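PDB 1H1O: cytochrome C-552 from Thiobacillus ferrooxidans, which carries electrons in the periplasm as a high-potential cytochrome c with two heme groups. Local coordinates for residues P89-H97 with P134-G142; G103-V111 with A118-G127. All coordinates share one frame; numbering follows the deposited sequence.

In the fold
Past helix 73-85 the chain enters the loop 89-97, one half of contact 1, whose other half, 134-142, arrives after the CxxCH segment. The large loop so closed contains helix 100-109, the heme-binding segment 118-127 and therefore all of contact 2, which closes a much shorter loop between 103-111 and 118-127. Contact 2 ties helix 100-109 to the CxxCH segment of the second cytochrome c domain; contact 1 fastens the connecting loop to the turn leading into helix 141-153. The two meet where Leu136 N lies 2.6 Å from Gly127 O, a probable hydrogen bond, and both reach the same heme.

Contact 1. Residues P89-H97 with P134-G142; sequences PMQSSGIKH and PRLAGQRYG. With HEM (protoporphyrin IX containing Fe), chain C.
His97 and Tyr141 lie flat on one another in an offset stack, ring centroids 3.6 Å apart and planes only 9° from parallel. Tyr141 starts helix 141-153, and its CG stands anti to the backbone N (chi1 174°), which swings the phenol ring against the imidazole. Tyr141 CB also lies over the imidazole face, a CH-pi contact, and His97 CB answers over the phenol ring.

Van der Waals packing centres on Met90. Its flexible thioether slides past Arg135 in the opposite direction, CG coming 3.7 Å from Arg135 CD, while SD rests near Gln139 N. Pro89 CB covers one face of the guanidinium.

Polar links hold the arginine in place. Its extended chain brings NE within 2.6 Å of Ala137 O, to which it donates from somewhat outside the guanidinium plane, and NH2 gives to a water that in turn donates to Met90 O. Gly138 CA makes a CA-H...O contact with that same carbonyl, at 3.5 Å; any CB here would strike Met90 O.

Between the two segments, then, a water is the polar bridge, and stacking, van der Waals packing and the close fit of Gly138 carry most of the contact, beside the turn whose Pro134 and Leu136 touch the heme.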
loop_
_atom_site.group_PDB
_atom_site.type_symbol
_atom_site.label_atom_id
_atom_site.label_comp_id
_atom_site.label_asym_id
_atom_site.label_seq_id
_atom_site.Cartn_x
_atom_site.Cartn_y
_atom_site.Cartn_z
ATOM N N PRO A 89 4.893 -13.680 0.553
ATOM C CA PRO A 89 4.695 -12.227 0.615
ATOM C C PRO A 89 3.576 -11.860 -0.355
ATOM O O PRO A 89 3.282 -12.630 -1.263
ATOM C CB PRO A 89 6.052 -11.668 0.195
ATOM C CG PRO A 89 6.667 -12.798 -0.622
ATOM C CD PRO A 89 6.283 -14.003 0.195
ATOM N N MET A 90 2.953 -10.702 -0.163
ATOM C CA MET A 90 1.849 -10.287 -1.026
ATOM C C MET A 90 2.141 -10.548 -2.499
ATOM O O MET A 90 3.152 -10.094 -3.040
ATOM C CB MET A 90 1.523 -8.815 -0.807
ATOM C CG MET A 90 2.631 -7.879 -1.167
ATOM S SD MET A 90 2.159 -6.226 -0.686
ATOM C CE MET A 90 2.328 -6.324 1.136
ATOM N N GLN A 91 1.236 -11.287 -3.137
ATOM C CA GLN A 91 1.387 -11.654 -4.536
ATOM C C GLN A 91 0.156 -11.343 -5.350
ATOM O O GLN A 91 -0.943 -11.228 -4.825
ATOM C CB GLN A 91 1.609 -13.156 -4.687
ATOM C CG GLN A 91 2.826 -13.748 -4.042
ATOM C CD GLN A 91 3.068 -15.138 -4.580
ATOM O OE1 GLN A 91 2.121 -15.893 -4.791
ATOM N NE2 GLN A 91 4.330 -15.485 -4.815
ATOM N N SER A 92 0.351 -11.244 -6.655
ATOM C CA SER A 92 -0.761 -11.001 -7.546
ATOM C C SER A 92 -1.768 -12.121 -7.305
ATOM O O SER A 92 -1.389 -13.267 -7.051
ATOM C CB SER A 92 -0.293 -11.043 -9.000
ATOM O OG SER A 92 -1.409 -11.138 -9.869
ATOM N N SER A 93 -3.047 -11.786 -7.374
ATOM C CA SER A 93 -4.098 -12.768 -7.177
ATOM C C SER A 93 -4.264 -13.571 -8.462
ATOM O O SER A 93 -4.762 -14.699 -8.444
ATOM C CB SER A 93 -5.412 -12.065 -6.850
ATOM O OG SER A 93 -5.807 -11.215 -7.916
ATOM N N GLY A 94 -3.838 -12.976 -9.572
ATOM C CA GLY A 94 -3.960 -13.620 -10.865
ATOM C C GLY A 94 -4.974 -12.875 -11.713
ATOM O O GLY A 94 -5.070 -13.077 -12.924
ATOM N N ILE A 95 -5.744 -12.004 -11.069
ATOM C CA ILE A 95 -6.753 -11.218 -11.767
ATOM C C ILE A 95 -6.021 -10.282 -12.713
ATOM O O ILE A 95 -5.146 -9.535 -12.289
ATOM C CB ILE A 95 -7.584 -10.369 -10.783
ATOM C CG1 ILE A 95 -8.105 -11.245 -9.639
ATOM C CG2 ILE A 95 -8.748 -9.740 -11.512
ATOM C CD1 ILE A 95 -8.797 -10.465 -8.510
ATOM N N LYS A 96 -6.380 -10.333 -13.991
ATOM C CA LYS A 96 -5.749 -9.497 -15.002
ATOM C C LYS A 96 -6.240 -8.055 -14.962
ATOM O O LYS A 96 -7.447 -7.797 -14.975
ATOM C CB LYS A 96 -6.024 -10.049 -16.401
ATOM C CG LYS A 96 -5.702 -11.519 -16.608
ATOM C CD LYS A 96 -5.902 -11.888 -18.079
ATOM C CE LYS A 96 -5.996 -13.397 -18.292
ATOM N NZ LYS A 96 -7.240 -13.981 -17.715
ATOM N N HIS A 97 -5.300 -7.115 -14.911
ATOM C CA HIS A 97 -5.641 -5.693 -14.917
ATOM C C HIS A 97 -4.955 -5.022 -16.106
ATOM O O HIS A 97 -3.740 -5.126 -16.276
ATOM C CB HIS A 97 -5.214 -5.029 -13.602
ATOM C CG HIS A 97 -6.005 -5.486 -12.415
ATOM N ND1 HIS A 97 -7.361 -5.259 -12.294
ATOM C CD2 HIS A 97 -5.645 -6.197 -11.322
ATOM C CE1 HIS A 97 -7.801 -5.815 -11.179
ATOM N NE2 HIS A 97 -6.781 -6.391 -10.569
ATOM N N PRO A 134 7.187 1.634 1.458
ATOM C CA PRO A 134 6.417 0.405 1.292
ATOM C C PRO A 134 6.573 -0.372 0.012
ATOM O O PRO A 134 6.805 0.182 -1.066
ATOM C CB PRO A 134 4.973 0.876 1.490
ATOM C CG PRO A 134 5.001 2.177 0.871
ATOM C CD PRO A 134 6.283 2.789 1.431
ATOM N N ARG A 135 6.440 -1.683 0.159
ATOM C CA ARG A 135 6.493 -2.582 -0.969
ATOM C C ARG A 135 5.169 -2.303 -1.653
ATOM O O ARG A 135 4.160 -2.082 -0.986
ATOM C CB ARG A 135 6.516 -4.027 -0.491
ATOM C CG ARG A 135 6.298 -5.025 -1.598
ATOM C CD ARG A 135 5.963 -6.389 -1.044
ATOM N NE ARG A 135 5.896 -7.399 -2.099
ATOM C CZ ARG A 135 6.901 -8.209 -2.420
ATOM N NH1 ARG A 135 8.058 -8.130 -1.766
ATOM N NH2 ARG A 135 6.746 -9.104 -3.384
ATOM N N LEU A 136 5.172 -2.281 -2.973
ATOM C CA LEU A 136 3.947 -2.061 -3.710
ATOM C C LEU A 136 3.739 -3.294 -4.574
ATOM O O LEU A 136 2.628 -3.575 -5.027
ATOM C CB LEU A 136 4.071 -0.810 -4.580
ATOM C CG LEU A 136 4.278 0.469 -3.771
ATOM C CD1 LEU A 136 4.399 1.652 -4.708
ATOM C CD2 LEU A 136 3.104 0.659 -2.824
ATOM N N ALA A 137 4.826 -4.019 -4.809
ATOM C CA ALA A 137 4.780 -5.230 -5.618
ATOM C C ALA A 137 3.853 -6.282 -4.987
ATOM O O ALA A 137 4.091 -6.746 -3.876
ATOM C CB ALA A 137 6.177 -5.795 -5.763
ATOM N N GLY A 138 2.792 -6.646 -5.693
ATOM C CA GLY A 138 1.890 -7.648 -5.162
ATOM C C GLY A 138 0.714 -7.069 -4.402
ATOM O O GLY A 138 -0.189 -7.797 -4.001
ATOM N N GLN A 139 0.729 -5.761 -4.190
ATOM C CA GLN A 139 -0.359 -5.107 -3.489
ATOM C C GLN A 139 -1.606 -5.191 -4.364
ATOM O O GLN A 139 -1.512 -5.338 -5.588
ATOM C CB GLN A 139 -0.006 -3.651 -3.205
ATOM C CG GLN A 139 -0.999 -2.937 -2.293
ATOM C CD GLN A 139 -1.359 -3.783 -1.083
ATOM O OE1 GLN A 139 -2.231 -4.654 -1.156
ATOM N NE2 GLN A 139 -0.677 -3.544 0.030
ATOM N N ARG A 140 -2.773 -5.121 -3.733
ATOM C CA ARG A 140 -4.040 -5.195 -4.458
ATOM C C ARG A 140 -4.214 -3.987 -5.366
ATOM O O ARG A 140 -3.829 -2.865 -5.031
ATOM C CB ARG A 140 -5.217 -5.289 -3.480
ATOM C CG ARG A 140 -5.051 -6.381 -2.433
ATOM C CD ARG A 140 -6.389 -6.949 -1.994
ATOM N NE ARG A 140 -7.195 -7.324 -3.159
ATOM C CZ ARG A 140 -8.381 -7.924 -3.089
ATOM N NH1 ARG A 140 -8.903 -8.221 -1.901
ATOM N NH2 ARG A 140 -9.043 -8.217 -4.203
ATOM N N TYR A 141 -4.806 -4.245 -6.518
ATOM C CA TYR A 141 -5.047 -3.245 -7.541
ATOM C C TYR A 141 -5.886 -2.060 -7.047
ATOM O O TYR A 141 -5.477 -0.891 -7.143
ATOM C CB TYR A 141 -5.732 -3.949 -8.700
ATOM C CG TYR A 141 -6.196 -3.069 -9.811
ATOM C CD1 TYR A 141 -5.289 -2.491 -10.696
ATOM C CD2 TYR A 141 -7.548 -2.843 -10.006
ATOM C CE1 TYR A 141 -5.729 -1.705 -11.759
ATOM C CE2 TYR A 141 -7.999 -2.063 -11.060
ATOM C CZ TYR A 141 -7.088 -1.497 -11.930
ATOM O OH TYR A 141 -7.550 -0.717 -12.957
ATOM N N GLY A 142 -7.069 -2.369 -6.521
ATOM C CA GLY A 142 -7.941 -1.329 -6.031
ATOM C C GLY A 142 -7.270 -0.591 -4.896
ATOM O O GLY A 142 -7.378 0.627 -4.805
HETATM C CHA HEM C . 3.520 5.039 -0.383
HETATM C CHB HEM C . 2.615 4.842 -5.080
HETATM C CHC HEM C . 6.600 7.432 -5.879
HETATM C CHD HEM C . 7.505 7.569 -1.212
HETATM C C1A HEM C . 2.908 4.749 -1.603
HETATM C C2A HEM C . 1.673 4.013 -1.759
HETATM C C3A HEM C . 1.408 3.940 -3.081
HETATM C C4A HEM C . 2.502 4.658 -3.730
HETATM C CMA HEM C . 0.257 3.294 -3.794
HETATM C CAA HEM C . 0.871 3.463 -0.631
HETATM C CBA HEM C . 1.340 2.093 -0.165
HETATM C CGA HEM C . 0.501 1.482 0.756
HETATM O O1A HEM C . 0.789 0.279 1.024
HETATM O O2A HEM C . -0.449 2.047 1.309
HETATM C C1B HEM C . 3.635 5.542 -5.695
HETATM C C2B HEM C . 3.695 5.752 -7.118
HETATM C C3B HEM C . 4.803 6.511 -7.328
HETATM C C4B HEM C . 5.427 6.719 -6.055
HETATM C CMB HEM C . 2.665 5.223 -8.091
HETATM C CAB HEM C . 5.348 7.086 -8.587
HETATM C CBB HEM C . 4.305 7.910 -9.406
HETATM C C1C HEM C . 7.206 7.684 -4.696
HETATM C C2C HEM C . 8.423 8.442 -4.535
HETATM C C3C HEM C . 8.641 8.481 -3.198
HETATM C C4C HEM C . 7.605 7.746 -2.573
HETATM C CMC HEM C . 9.196 9.040 -5.695
HETATM C CAC HEM C . 9.762 9.173 -2.391
HETATM C CBC HEM C . 9.934 10.686 -2.740
HETATM C C1D HEM C . 6.499 6.885 -0.558
HETATM C C2D HEM C . 6.427 6.744 0.891
HETATM C C3D HEM C . 5.312 6.050 1.119
HETATM C C4D HEM C . 4.699 5.748 -0.196
HETATM C CMD HEM C . 7.429 7.312 1.851
HETATM C CAD HEM C . 4.709 5.622 2.434
HETATM C CBD HEM C . 3.954 6.857 3.101
HETATM C CGD HEM C . 3.683 6.670 4.477
HETATM O O1D HEM C . 4.636 6.691 5.334
HETATM O O2D HEM C . 2.501 6.489 4.874
HETATM N NA HEM C . 3.402 5.135 -2.799
HETATM N NB HEM C . 4.701 6.143 -5.047
HETATM N NC HEM C . 6.718 7.256 -3.473
HETATM N ND HEM C . 5.437 6.268 -1.197
HETATM FE FE HEM C . 5.086 6.191 -3.136
HETATM O O HOH W 1 4.888 -10.373 -5.008
#

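Contact 2. Residues G103-V111 with A118-G127. With HEM (protoporphyrin IX containing Fe), chain C.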
loop_
_atom_site.group_PDB
_atom_site.type_symbol
_atom_site.label_atom_id
_atom_site.label_comp_id
_atom_site.label_asym_id
_atom_site.label_seq_id
_atom_site.Cartn_x
_atom_site.Cartn_y
_atom_site.Cartn_z
ATOM N N GLY A 103 1.834 1.005 -16.769
ATOM C CA GLY A 103 2.237 1.176 -15.390
ATOM C C GLY A 103 3.697 0.873 -15.173
ATOM O O GLY A 103 4.341 1.508 -14.336
ATOM N N LYS A 104 4.233 -0.092 -15.916
ATOM C CA LYS A 104 5.634 -0.435 -15.736
ATOM C C LYS A 104 6.517 0.733 -16.144
ATOM O O LYS A 104 7.455 1.092 -15.431
ATOM C CB LYS A 104 6.023 -1.670 -16.554
ATOM C CG LYS A 104 7.467 -2.089 -16.309
ATOM C CD LYS A 104 7.833 -3.371 -17.033
ATOM C CE LYS A 104 9.244 -3.793 -16.655
ATOM N NZ LYS A 104 9.790 -4.811 -17.590
ATOM N N ALA A 105 6.209 1.326 -17.293
ATOM C CA ALA A 105 6.984 2.455 -17.794
ATOM C C ALA A 105 6.905 3.589 -16.781
ATOM O O ALA A 105 7.905 4.240 -16.483
ATOM C CB ALA A 105 6.438 2.904 -19.135
ATOM N N ILE A 106 5.713 3.805 -16.235
ATOM C CA ILE A 106 5.511 4.853 -15.247
ATOM C C ILE A 106 6.306 4.572 -13.991
ATOM O O ILE A 106 7.032 5.425 -13.485
ATOM C CB ILE A 106 4.031 4.972 -14.859
ATOM C CG1 ILE A 106 3.230 5.536 -16.038
ATOM C CG2 ILE A 106 3.881 5.855 -13.633
ATOM C CD1 ILE A 106 1.695 5.379 -15.900
ATOM N N PHE A 107 6.174 3.361 -13.482
ATOM C CA PHE A 107 6.869 3.019 -12.249
ATOM C C PHE A 107 8.377 3.173 -12.361
ATOM O O PHE A 107 9.022 3.760 -11.454
ATOM C CB PHE A 107 6.552 1.574 -11.841
ATOM C CG PHE A 107 7.117 1.195 -10.512
ATOM C CD1 PHE A 107 6.447 1.516 -9.355
ATOM C CD2 PHE A 107 8.361 0.587 -10.427
ATOM C CE1 PHE A 107 7.005 1.248 -8.109
ATOM C CE2 PHE A 107 8.943 0.306 -9.200
ATOM C CZ PHE A 107 8.264 0.641 -8.032
ATOM N N ASN A 108 8.944 2.645 -13.443
ATOM C CA ASN A 108 10.389 2.675 -13.638
ATOM C C ASN A 108 10.943 3.948 -14.257
ATOM O O ASN A 108 12.029 4.397 -13.885
ATOM C CB ASN A 108 10.846 1.496 -14.508
ATOM C CG ASN A 108 10.498 0.148 -13.908
ATOM O OD1 ASN A 108 10.564 -0.045 -12.701
ATOM N ND2 ASN A 108 10.142 -0.799 -14.761
ATOM N N GLN A 109 10.204 4.533 -15.196
ATOM C CA GLN A 109 10.687 5.722 -15.884
ATOM C C GLN A 109 9.982 7.018 -15.524
ATOM O O GLN A 109 10.517 8.098 -15.746
ATOM C CB GLN A 109 10.591 5.505 -17.392
ATOM C CG GLN A 109 11.231 4.210 -17.867
ATOM C CD GLN A 109 11.291 4.103 -19.383
ATOM O OE1 GLN A 109 12.097 4.779 -20.040
ATOM N NE2 GLN A 109 10.431 3.256 -19.950
ATOM N N GLY A 110 8.787 6.910 -14.959
ATOM C CA GLY A 110 8.037 8.099 -14.620
ATOM C C GLY A 110 7.640 8.719 -15.939
ATOM O O GLY A 110 7.800 8.089 -16.982
ATOM N N VAL A 111 7.102 9.933 -15.898
ATOM C CA VAL A 111 6.709 10.651 -17.112
ATOM C C VAL A 111 7.178 12.091 -16.938
ATOM O O VAL A 111 6.546 12.888 -16.255
ATOM C CB VAL A 111 5.195 10.646 -17.328
ATOM C CG1 VAL A 111 4.872 11.392 -18.605
ATOM C CG2 VAL A 111 4.681 9.215 -17.408
ATOM N N ALA A 118 9.738 8.907 -11.187
ATOM C CA ALA A 118 9.951 7.488 -11.432
ATOM C C ALA A 118 9.794 6.840 -10.057
ATOM O O ALA A 118 10.642 7.016 -9.182
ATOM C CB ALA A 118 11.353 7.246 -11.981
ATOM N N CYS A 119 8.695 6.113 -9.878
ATOM C CA CYS A 119 8.358 5.453 -8.615
ATOM C C CYS A 119 9.460 4.617 -8.007
ATOM O O CYS A 119 9.646 4.614 -6.791
ATOM C CB CYS A 119 7.154 4.538 -8.809
ATOM S SG CYS A 119 5.936 5.188 -9.950
ATOM N N MET A 120 10.176 3.899 -8.861
ATOM C CA MET A 120 11.232 2.998 -8.417
ATOM C C MET A 120 12.325 3.632 -7.587
ATOM O O MET A 120 12.969 2.951 -6.793
ATOM C CB MET A 120 11.834 2.278 -9.628
ATOM C CG MET A 120 12.478 3.188 -10.667
ATOM S SD MET A 120 14.094 3.749 -10.108
ATOM C CE MET A 120 14.981 2.161 -10.131
ATOM N N GLU A 121 12.542 4.933 -7.752
ATOM C CA GLU A 121 13.584 5.595 -6.985
ATOM C C GLU A 121 13.336 5.440 -5.499
ATOM O O GLU A 121 14.258 5.471 -4.697
ATOM C CB GLU A 121 13.653 7.070 -7.344
ATOM C CG GLU A 121 13.909 7.290 -8.812
ATOM C CD GLU A 121 14.316 8.718 -9.119
ATOM O OE1 GLU A 121 14.233 9.086 -10.302
ATOM O OE2 GLU A 121 14.720 9.454 -8.187
ATOM N N CYS A 122 12.082 5.279 -5.113
ATOM C CA CYS A 122 11.816 5.101 -3.700
ATOM C C CYS A 122 11.253 3.745 -3.361
ATOM O O CYS A 122 11.570 3.197 -2.316
ATOM C CB CYS A 122 10.887 6.180 -3.210
ATOM S SG CYS A 122 11.679 7.795 -3.290
ATOM N N HIS A 123 10.433 3.212 -4.255
ATOM C CA HIS A 123 9.794 1.917 -4.056
ATOM C C HIS A 123 10.621 0.753 -4.565
ATOM O O HIS A 123 10.163 -0.393 -4.571
ATOM C CB HIS A 123 8.419 1.926 -4.723
ATOM C CG HIS A 123 7.422 2.759 -3.985
ATOM N ND1 HIS A 123 6.873 2.361 -2.785
ATOM C CD2 HIS A 123 6.972 4.016 -4.207
ATOM C CE1 HIS A 123 6.134 3.338 -2.296
ATOM N NE2 HIS A 123 6.179 4.352 -3.140
ATOM N N GLY A 124 11.833 1.067 -5.006
ATOM C CA GLY A 124 12.736 0.053 -5.490
ATOM C C GLY A 124 12.525 -0.355 -6.922
ATOM O O GLY A 124 11.460 -0.138 -7.502
ATOM N N SER A 125 13.565 -0.967 -7.473
ATOM C CA SER A 125 13.588 -1.442 -8.846
ATOM C C SER A 125 12.318 -2.116 -9.336
ATOM O O SER A 125 11.969 -2.000 -10.509
ATOM C CB SER A 125 14.755 -2.406 -9.023
ATOM O OG SER A 125 14.464 -3.317 -10.066
ATOM N N ASP A 126 11.640 -2.844 -8.458
ATOM C CA ASP A 126 10.416 -3.533 -8.852
ATOM C C ASP A 126 9.331 -3.471 -7.772
ATOM O O ASP A 126 8.643 -4.455 -7.507
ATOM C CB ASP A 126 10.729 -4.996 -9.202
ATOM C CG ASP A 126 9.552 -5.709 -9.878
ATOM O OD1 ASP A 126 8.536 -5.984 -9.194
ATOM O OD2 ASP A 126 9.645 -5.994 -11.097
ATOM N N GLY A 127 9.188 -2.311 -7.146
ATOM C CA GLY A 127 8.171 -2.151 -6.131
ATOM C C GLY A 127 8.365 -2.930 -4.847
ATOM O O GLY A 127 7.404 -3.123 -4.104
HETATM C CHA HEM C . 3.520 5.039 -0.383
HETATM C CHB HEM C . 2.615 4.842 -5.080
HETATM C CHC HEM C . 6.600 7.432 -5.879
HETATM C CHD HEM C . 7.505 7.569 -1.212
HETATM C C1A HEM C . 2.908 4.749 -1.603
HETATM C C2A HEM C . 1.673 4.013 -1.759
HETATM C C3A HEM C . 1.408 3.940 -3.081
HETATM C C4A HEM C . 2.502 4.658 -3.730
HETATM C CMA HEM C . 0.257 3.294 -3.794
HETATM C CAA HEM C . 0.871 3.463 -0.631
HETATM C CBA HEM C . 1.340 2.093 -0.165
HETATM C CGA HEM C . 0.501 1.482 0.756
HETATM O O1A HEM C . 0.789 0.279 1.024
HETATM O O2A HEM C . -0.449 2.047 1.309
HETATM C C1B HEM C . 3.635 5.542 -5.695
HETATM C C2B HEM C . 3.695 5.752 -7.118
HETATM C C3B HEM C . 4.803 6.511 -7.328
HETATM C C4B HEM C . 5.427 6.719 -6.055
HETATM C CMB HEM C . 2.665 5.223 -8.091
HETATM C CAB HEM C . 5.348 7.086 -8.587
HETATM C CBB HEM C . 4.305 7.910 -9.406
HETATM C C1C HEM C . 7.206 7.684 -4.696
HETATM C C2C HEM C . 8.423 8.442 -4.535
HETATM C C3C HEM C . 8.641 8.481 -3.198
HETATM C C4C HEM C . 7.605 7.746 -2.573
HETATM C CMC HEM C . 9.196 9.040 -5.695
HETATM C CAC HEM C . 9.762 9.173 -2.391
HETATM C CBC HEM C . 9.934 10.686 -2.740
HETATM C C1D HEM C . 6.499 6.885 -0.558
HETATM C C2D HEM C . 6.427 6.744 0.891
HETATM C C3D HEM C . 5.312 6.050 1.119
HETATM C C4D HEM C . 4.699 5.748 -0.196
HETATM C CMD HEM C . 7.429 7.312 1.851
HETATM C CAD HEM C . 4.709 5.622 2.434
HETATM C CBD HEM C . 3.954 6.857 3.101
HETATM C CGD HEM C . 3.683 6.670 4.477
HETATM O O1D HEM C . 4.636 6.691 5.334
HETATM O O2D HEM C . 2.501 6.489 4.874
HETATM N NA HEM C . 3.402 5.135 -2.799
HETATM N NB HEM C . 4.701 6.143 -5.047
HETATM N NC HEM C . 6.718 7.256 -3.473
HETATM N ND HEM C . 5.437 6.268 -1.197
HETATM FE FE HEM C . 5.086 6.191 -3.136
#
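Phe107 lays one ring face over the backbone of Cys119 and Met120, Met120 N standing 3.8 Å above the ring plane and offset toward its rim. With chi1 at -174° the ring points away from its own backbone N, out from helix 100-109 and into the curve of 118-127. At the ring edge Gly124 O approaches CE2 in the plane at 3.1 Å, and His123 CB meets CZ at 3.6 Å. Cys119 SG lies obliquely to the ring, a sulfur-aromatic contact. A flat ring suits the place because it can lie over the Cys119-Met120 backbone while its edge C-H groups face Gly124 O and His123 CB; an alanine here would probably open a gap beneath Cys119 and Met120 and take away the ring that packs on His123 CB.

The backbone adds one direct bond: Met120 N donates to Phe107 O at 2.8 Å, with an N-H...O angle of 157°. Ala118, small enough to lie against the C-terminal end of helix 100-109, brings CB to 3.5 Å from Asn108 O. Gly110, with positive phi, has no CB to strike Ala118 N as the chain leaves the helix.

This is the CxxCH heme-binding motif of a c-type cytochrome. Cys119 and Cys122 are the predicted covalent anchors, and His123 NE2 binds the iron at 2.1 Å, with Met161 as the other axial ligand. Pro134 O accepts from His123 ND1, which, together with the iron bond, is likely to hold the imidazole's rotation.

Helix 100-109 thus packs against the short helix 120-123 beside the heme, while helix 170-182 packs against helix 100-109, Leu180 on Phe107 and Val176 on Ile106.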